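Local coordinates for beta-lactamase-like protein (PDB 6AUF), which probably hydrolyses beta-lactam antibiotics as a B3-type metallo-beta-lactamase, using zinc ions bound in its active site, at residues N52-G57 with L65-D70; S189-W194 with A207-A212. One frame throughout, in Å; residues are numbered along the deposited sequence.

Contact 1: N52-G57 with L65-D70; sequences NTWYVG and LVTSDD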
loop_
_atom_site.group_PDB
_atom_site.type_symbol
_atom_site.label_atom_id
_atom_site.label_comp_id
_atom_site.label_asym_id
_atom_site.label_seq_id
_atom_site.Cartn_x
_atom_site.Cartn_y
_atom_site.Cartn_z
ATOM N N ASN A 52 -3.357 14.946 8.924
ATOM C CA ASN A 52 -1.906 14.820 8.841
ATOM C C ASN A 52 -1.449 13.869 7.739
ATOM O O ASN A 52 -0.276 13.459 7.740
ATOM C CB ASN A 52 -1.346 14.350 10.190
ATOM C CG ASN A 52 -1.838 12.945 10.579
ATOM O OD1 ASN A 52 -2.568 12.284 9.825
ATOM N ND2 ASN A 52 -1.420 12.481 11.755
ATOM N N THR A 53 -2.330 13.516 6.802
ATOM C CA THR A 53 -2.050 12.481 5.818
ATOM C C THR A 53 -2.064 13.060 4.412
ATOM O O THR A 53 -2.998 13.777 4.037
ATOM C CB THR A 53 -3.062 11.339 5.935
ATOM O OG1 THR A 53 -3.019 10.836 7.271
ATOM C CG2 THR A 53 -2.745 10.240 4.943
ATOM N N TRP A 54 -1.059 12.682 3.621
ATOM C CA TRP A 54 -0.765 13.298 2.342
ATOM C C TRP A 54 -0.476 12.240 1.285
ATOM O O TRP A 54 0.213 11.250 1.557
ATOM C CB TRP A 54 0.445 14.214 2.481
ATOM C CG TRP A 54 0.338 15.201 3.614
ATOM C CD1 TRP A 54 0.768 15.030 4.890
ATOM C CD2 TRP A 54 -0.225 16.517 3.552
ATOM N NE1 TRP A 54 0.506 16.155 5.636
ATOM C CE2 TRP A 54 -0.101 17.084 4.836
ATOM C CE3 TRP A 54 -0.811 17.274 2.529
ATOM C CZ2 TRP A 54 -0.541 18.365 5.128
ATOM C CZ3 TRP A 54 -1.256 18.544 2.823
ATOM C CH2 TRP A 54 -1.122 19.077 4.111
ATOM N N TYR A 55 -0.994 12.457 0.076
ATOM C CA TYR A 55 -0.561 11.677 -1.076
ATOM C C TYR A 55 0.699 12.308 -1.648
ATOM O O TYR A 55 0.727 13.509 -1.925
ATOM C CB TYR A 55 -1.649 11.616 -2.148
ATOM C CG TYR A 55 -1.350 10.625 -3.253
ATOM C CD1 TYR A 55 -0.610 10.993 -4.378
ATOM C CD2 TYR A 55 -1.803 9.310 -3.167
ATOM C CE1 TYR A 55 -0.343 10.078 -5.391
ATOM C CE2 TYR A 55 -1.539 8.391 -4.167
ATOM C CZ TYR A 55 -0.814 8.774 -5.268
ATOM O OH TYR A 55 -0.570 7.837 -6.239
ATOM N N VAL A 56 1.744 11.503 -1.814
ATOM C CA VAL A 56 3.037 12.004 -2.257
ATOM C C VAL A 56 3.620 11.045 -3.279
ATOM O O VAL A 56 4.810 11.116 -3.605
ATOM C CB VAL A 56 4.000 12.192 -1.071
ATOM C CG1 VAL A 56 3.637 13.436 -0.275
ATOM C CG2 VAL A 56 3.973 10.954 -0.178
ATOM N N GLY A 57 2.789 10.134 -3.778
ATOM C CA GLY A 57 3.217 9.155 -4.752
ATOM C C GLY A 57 3.164 9.703 -6.163
ATOM O O GLY A 57 3.094 10.915 -6.391
ATOM N N LEU A 65 2.310 9.876 3.161
ATOM C CA LEU A 65 3.081 10.593 4.166
ATOM C C LEU A 65 2.157 10.981 5.308
ATOM O O LEU A 65 1.067 11.517 5.081
ATOM C CB LEU A 65 3.756 11.841 3.581
ATOM C CG LEU A 65 4.455 12.732 4.613
ATOM C CD1 LEU A 65 5.512 11.937 5.342
ATOM C CD2 LEU A 65 5.061 13.956 3.975
ATOM N N VAL A 66 2.594 10.711 6.531
ATOM C CA VAL A 66 1.785 10.932 7.719
ATOM C C VAL A 66 2.625 11.751 8.681
ATOM O O VAL A 66 3.685 11.296 9.126
ATOM C CB VAL A 66 1.324 9.606 8.348
ATOM C CG1 VAL A 66 0.699 9.841 9.687
ATOM C CG2 VAL A 66 0.322 8.921 7.439
ATOM N N THR A 67 2.171 12.964 8.979
ATOM C CA THR A 67 3.024 13.986 9.565
ATOM C C THR A 67 2.692 14.251 11.032
ATOM O O THR A 67 1.535 14.190 11.462
ATOM C CB THR A 67 2.916 15.284 8.764
ATOM O OG1 THR A 67 1.545 15.506 8.423
ATOM C CG2 THR A 67 3.746 15.203 7.485
ATOM N N SER A 68 3.743 14.543 11.794
ATOM C CA SER A 68 3.626 15.019 13.158
ATOM C C SER A 68 4.781 15.974 13.404
ATOM O O SER A 68 5.751 16.007 12.645
ATOM C CB SER A 68 3.665 13.872 14.174
ATOM O OG SER A 68 5.005 13.489 14.462
ATOM N N ASP A 69 4.676 16.752 14.480
ATOM C CA ASP A 69 5.837 17.525 14.903
ATOM C C ASP A 69 6.972 16.608 15.327
ATOM O O ASP A 69 8.146 16.954 15.167
ATOM C CB ASP A 69 5.455 18.462 16.042
ATOM C CG ASP A 69 4.227 19.276 15.723
ATOM O OD1 ASP A 69 4.134 19.767 14.573
ATOM O OD2 ASP A 69 3.350 19.408 16.607
ATOM N N ASP A 70 6.635 15.429 15.852
ATOM C CA ASP A 70 7.583 14.438 16.349
ATOM C C ASP A 70 8.293 13.684 15.237
ATOM O O ASP A 70 9.088 12.784 15.530
ATOM C CB ASP A 70 6.851 13.452 17.262
ATOM C CG ASP A 70 6.364 14.098 18.546
ATOM O OD1 ASP A 70 7.101 14.943 19.097
ATOM O OD2 ASP A 70 5.249 13.764 19.001
#

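Contact 2: S189-W194 with A207-A212; sequences SASWTW and AYADSA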
loop_
_atom_site.group_PDB
_atom_site.type_symbol
_atom_site.label_atom_id
_atom_site.label_comp_id
_atom_site.label_asym_id
_atom_site.label_seq_id
_atom_site.Cartn_x
_atom_site.Cartn_y
_atom_site.Cartn_z
ATOM N N SER A 189 1.679 -9.258 2.319
ATOM C CA SER A 189 0.769 -8.123 2.235
ATOM C C SER A 189 0.359 -7.626 3.618
ATOM O O SER A 189 0.010 -8.410 4.512
ATOM C CB SER A 189 -0.465 -8.506 1.428
ATOM O OG SER A 189 -1.523 -7.631 1.760
ATOM N N ALA A 190 0.402 -6.309 3.787
ATOM C CA ALA A 190 0.006 -5.635 5.010
ATOM C C ALA A 190 -0.934 -4.481 4.684
ATOM O O ALA A 190 -0.857 -3.867 3.618
ATOM C CB ALA A 190 1.211 -5.103 5.767
ATOM N N SER A 191 -1.836 -4.205 5.616
ATOM C CA SER A 191 -2.748 -3.079 5.536
ATOM C C SER A 191 -2.602 -2.253 6.805
ATOM O O SER A 191 -2.349 -2.794 7.889
ATOM C CB SER A 191 -4.194 -3.540 5.367
ATOM O OG SER A 191 -4.400 -4.020 4.051
ATOM N N TRP A 192 -2.756 -0.937 6.660
ATOM C CA TRP A 192 -2.457 0.001 7.725
ATOM C C TRP A 192 -3.665 0.876 8.040
ATOM O O TRP A 192 -4.491 1.165 7.169
ATOM C CB TRP A 192 -1.267 0.864 7.339
ATOM C CG TRP A 192 0.019 0.097 7.227
ATOM C CD1 TRP A 192 0.512 -0.519 6.113
ATOM C CD2 TRP A 192 0.986 -0.114 8.263
ATOM N NE1 TRP A 192 1.725 -1.102 6.390
ATOM C CE2 TRP A 192 2.039 -0.867 7.705
ATOM C CE3 TRP A 192 1.056 0.244 9.613
ATOM C CZ2 TRP A 192 3.157 -1.263 8.448
ATOM C CZ3 TRP A 192 2.170 -0.155 10.355
ATOM C CH2 TRP A 192 3.203 -0.895 9.768
ATOM N N THR A 193 -3.733 1.332 9.290
ATOM C CA THR A 193 -4.921 1.992 9.813
ATOM C C THR A 193 -4.499 3.029 10.852
ATOM O O THR A 193 -3.648 2.742 11.704
ATOM C CB THR A 193 -5.872 0.918 10.398
ATOM O OG1 THR A 193 -7.116 0.928 9.688
ATOM C CG2 THR A 193 -6.102 1.057 11.915
ATOM N N TRP A 194 -5.073 4.231 10.779
ATOM C CA TRP A 194 -4.759 5.278 11.755
ATOM C C TRP A 194 -5.822 6.364 11.694
ATOM O O TRP A 194 -6.610 6.432 10.750
ATOM C CB TRP A 194 -3.366 5.890 11.533
ATOM C CG TRP A 194 -3.213 6.658 10.242
ATOM C CD1 TRP A 194 -3.324 8.021 10.069
ATOM C CD2 TRP A 194 -2.906 6.121 8.957
ATOM N NE1 TRP A 194 -3.107 8.358 8.747
ATOM C CE2 TRP A 194 -2.848 7.214 8.042
ATOM C CE3 TRP A 194 -2.680 4.826 8.480
ATOM C CZ2 TRP A 194 -2.575 7.042 6.685
ATOM C CZ3 TRP A 194 -2.405 4.657 7.125
ATOM C CH2 TRP A 194 -2.355 5.755 6.247
ATOM N N ALA A 207 -7.699 3.977 6.145
ATOM C CA ALA A 207 -7.265 2.606 5.924
ATOM C C ALA A 207 -6.491 2.575 4.616
ATOM O O ALA A 207 -7.070 2.769 3.545
ATOM C CB ALA A 207 -8.456 1.649 5.888
ATOM N N TYR A 208 -5.178 2.360 4.709
ATOM C CA TYR A 208 -4.347 2.087 3.541
ATOM C C TYR A 208 -4.384 0.574 3.299
ATOM O O TYR A 208 -3.504 -0.192 3.717
ATOM C CB TYR A 208 -2.938 2.626 3.763
ATOM C CG TYR A 208 -2.054 2.609 2.531
ATOM C CD1 TYR A 208 -2.511 3.115 1.310
ATOM C CD2 TYR A 208 -0.751 2.104 2.592
ATOM C CE1 TYR A 208 -1.708 3.094 0.177
ATOM C CE2 TYR A 208 0.060 2.078 1.465
ATOM C CZ TYR A 208 -0.426 2.573 0.262
ATOM O OH TYR A 208 0.372 2.554 -0.851
ATOM N N ALA A 209 -5.459 0.134 2.638
ATOM C CA ALA A 209 -5.679 -1.290 2.403
ATOM C C ALA A 209 -4.913 -1.710 1.161
ATOM O O ALA A 209 -5.091 -1.127 0.085
ATOM C CB ALA A 209 -7.165 -1.609 2.247
ATOM N N ASP A 210 -4.052 -2.709 1.326
ATOM C CA ASP A 210 -3.169 -3.193 0.278
ATOM C C ASP A 210 -3.952 -3.663 -0.943
ATOM O O ASP A 210 -5.151 -3.957 -0.869
ATOM C CB ASP A 210 -2.330 -4.344 0.817
ATOM C CG ASP A 210 -1.156 -4.656 -0.057
ATOM O OD1 ASP A 210 -0.937 -3.935 -1.066
ATOM O OD2 ASP A 210 -0.441 -5.619 0.284
ATOM N N SER A 211 -3.254 -3.741 -2.083
ATOM C CA SER A 211 -3.791 -4.463 -3.233
ATOM C C SER A 211 -4.348 -5.805 -2.774
ATOM O O SER A 211 -3.773 -6.461 -1.902
ATOM C CB SER A 211 -2.702 -4.697 -4.282
ATOM O OG SER A 211 -1.871 -3.562 -4.402
ATOM N N ALA A 212 -5.468 -6.222 -3.365
ATOM C CA ALA A 212 -6.126 -7.447 -2.920
ATOM C C ALA A 212 -6.355 -8.421 -4.071
ATOM O O ALA A 212 -7.180 -9.338 -3.952
ATOM C CB ALA A 212 -7.445 -7.134 -2.213
HETATM O O HOH W 1 -1.090 -1.015 2.989
#

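Contact 1: N52-G57 with L65-D70
Thr-67 turns OG1 into the position between its backbone N and carbonyl carbon (chi1 42°), and Trp-54 swings its indole beside its own backbone N, CG anti to the carbonyl carbon (chi1 -51°). The two side chains meet at about a right angle, and the hydroxyl reaches the nitrogen edge of the ring. Trp-54 NE1 donates to Thr-67 OG1 over 3.0 Å, with the oxygen lying in the indole plane. That hydroxyl is a donor in turn: Thr-67 OG1 donates to Asn-52 O at 2.8 Å from above the carbonyl plane, 37° out of it. Thr-67 N reaches Asn-52 O as well, also at 2.8 Å but within the plane, and so one carbonyl oxygen is gripped by two donors. Threonine suits this place because its hydroxyl both accepts and donates, while its methyl CG2 packs near NE1 and CD1 of the indole.

The two segments are arms of an antiparallel beta hairpin in the seven-stranded sheet, one of two sheets in the alpha-beta/beta-alpha sandwich of the metallo-beta-lactamases. Trp-54 and Leu-65 form a hydrogen-bonded pair, with Trp-54 N to Leu-65 O at 2.8 Å and Leu-65 N to Trp-54 O at 3.0 Å. On the face of this pair, Val-56 CG2 lies 3.9 Å from Leu-65 CB, and His-48 and Phe-95 meet the Trp-54 ring.

Thr-53 and Val-66, a non-hydrogen-bonded pair, place their side chains side by side on the opposite face, both beta-branched as befits a strand. Val-66 CG2 comes within 3.9 Å of Thr-53 OG1. This hydroxyl donates to Asn-52 OD1 at 3.0 Å and is also hydrogen-bonded to Trp-194 NE1 of the second sheet.

Contact 2: S189-W194 with A207-A212
Asp-210 and Ser-191 join the two arms of an antiparallel beta hairpin, formed by strands 190-197 and 203-208 of the five-stranded sheet, just where the second arm leaves the strand for the zinc site. Asp-210 N donates to Ser-191 OG at 3.0 Å in a nearly straight bond (167°), which gives a backbone donor beyond the ladder an acceptor; the same hydroxyl is hydrogen-bonded to Thr-182 OG1. A small serine suits this spot, since its short side chain puts a hydroxyl within bonding distance of the neighbouring backbone.

With CG anti to its backbone N (chi1 -165°), Asp-210 turns its carboxylate toward the start of the first arm. Asp-210 OD2 lies 2.7 Å from Ser-189 OG, whose proton may go there or to Thr-182 O. OD1 is hydrogen-bonded to His-107 ND1, so an aspartate here serves as a second-shell residue that probably helps to orient a histidine of the first zinc site. Next along the chain, Ser-211 OG binds a citrate that probably came from the crystallisation liquor.

In the ladder itself, Trp-192 and Tyr-208 are a hydrogen-bonded pair, with Tyr-208 N donating to Trp-192 O at 2.8 Å. The return bond, Trp-192 N to Tyr-208 O, is longer, 3.1 Å. A water donates to this Tyr-208 O at 2.7 Å and to Ala-190 O at 2.9 Å. The large side chains find polar partners further off: Trp-192 NE1 meets Thr-105 O, and Tyr-208 OH meets Asp-76 OD2. Beside the ladder, the benzo edge of Trp-194 abuts the tyrosine stem, CZ3 lying 4.0 Å from Tyr-208 CB.

Overall arrangement
Each contact holds together a beta hairpin, one in each sheet of the sandwich, and their centres lie about 16 Å apart. Contact 2 is the core member: every touching residue is buried, and its far end runs into the zinc site. Contact 1 is only partly buried and sits away from the metals. Its polar side-chain bonds serve mainly to tie the hairpin arms to each other, whereas in contact 2 one of them, through Asp-210, leads on to a zinc-binding histidine. One place where the sheets meet is Trp-194 of contact 2, whose CZ2 packs 3.5 Å from Val-66 CG2 of contact 1 while its NE1 bonds to Thr-53.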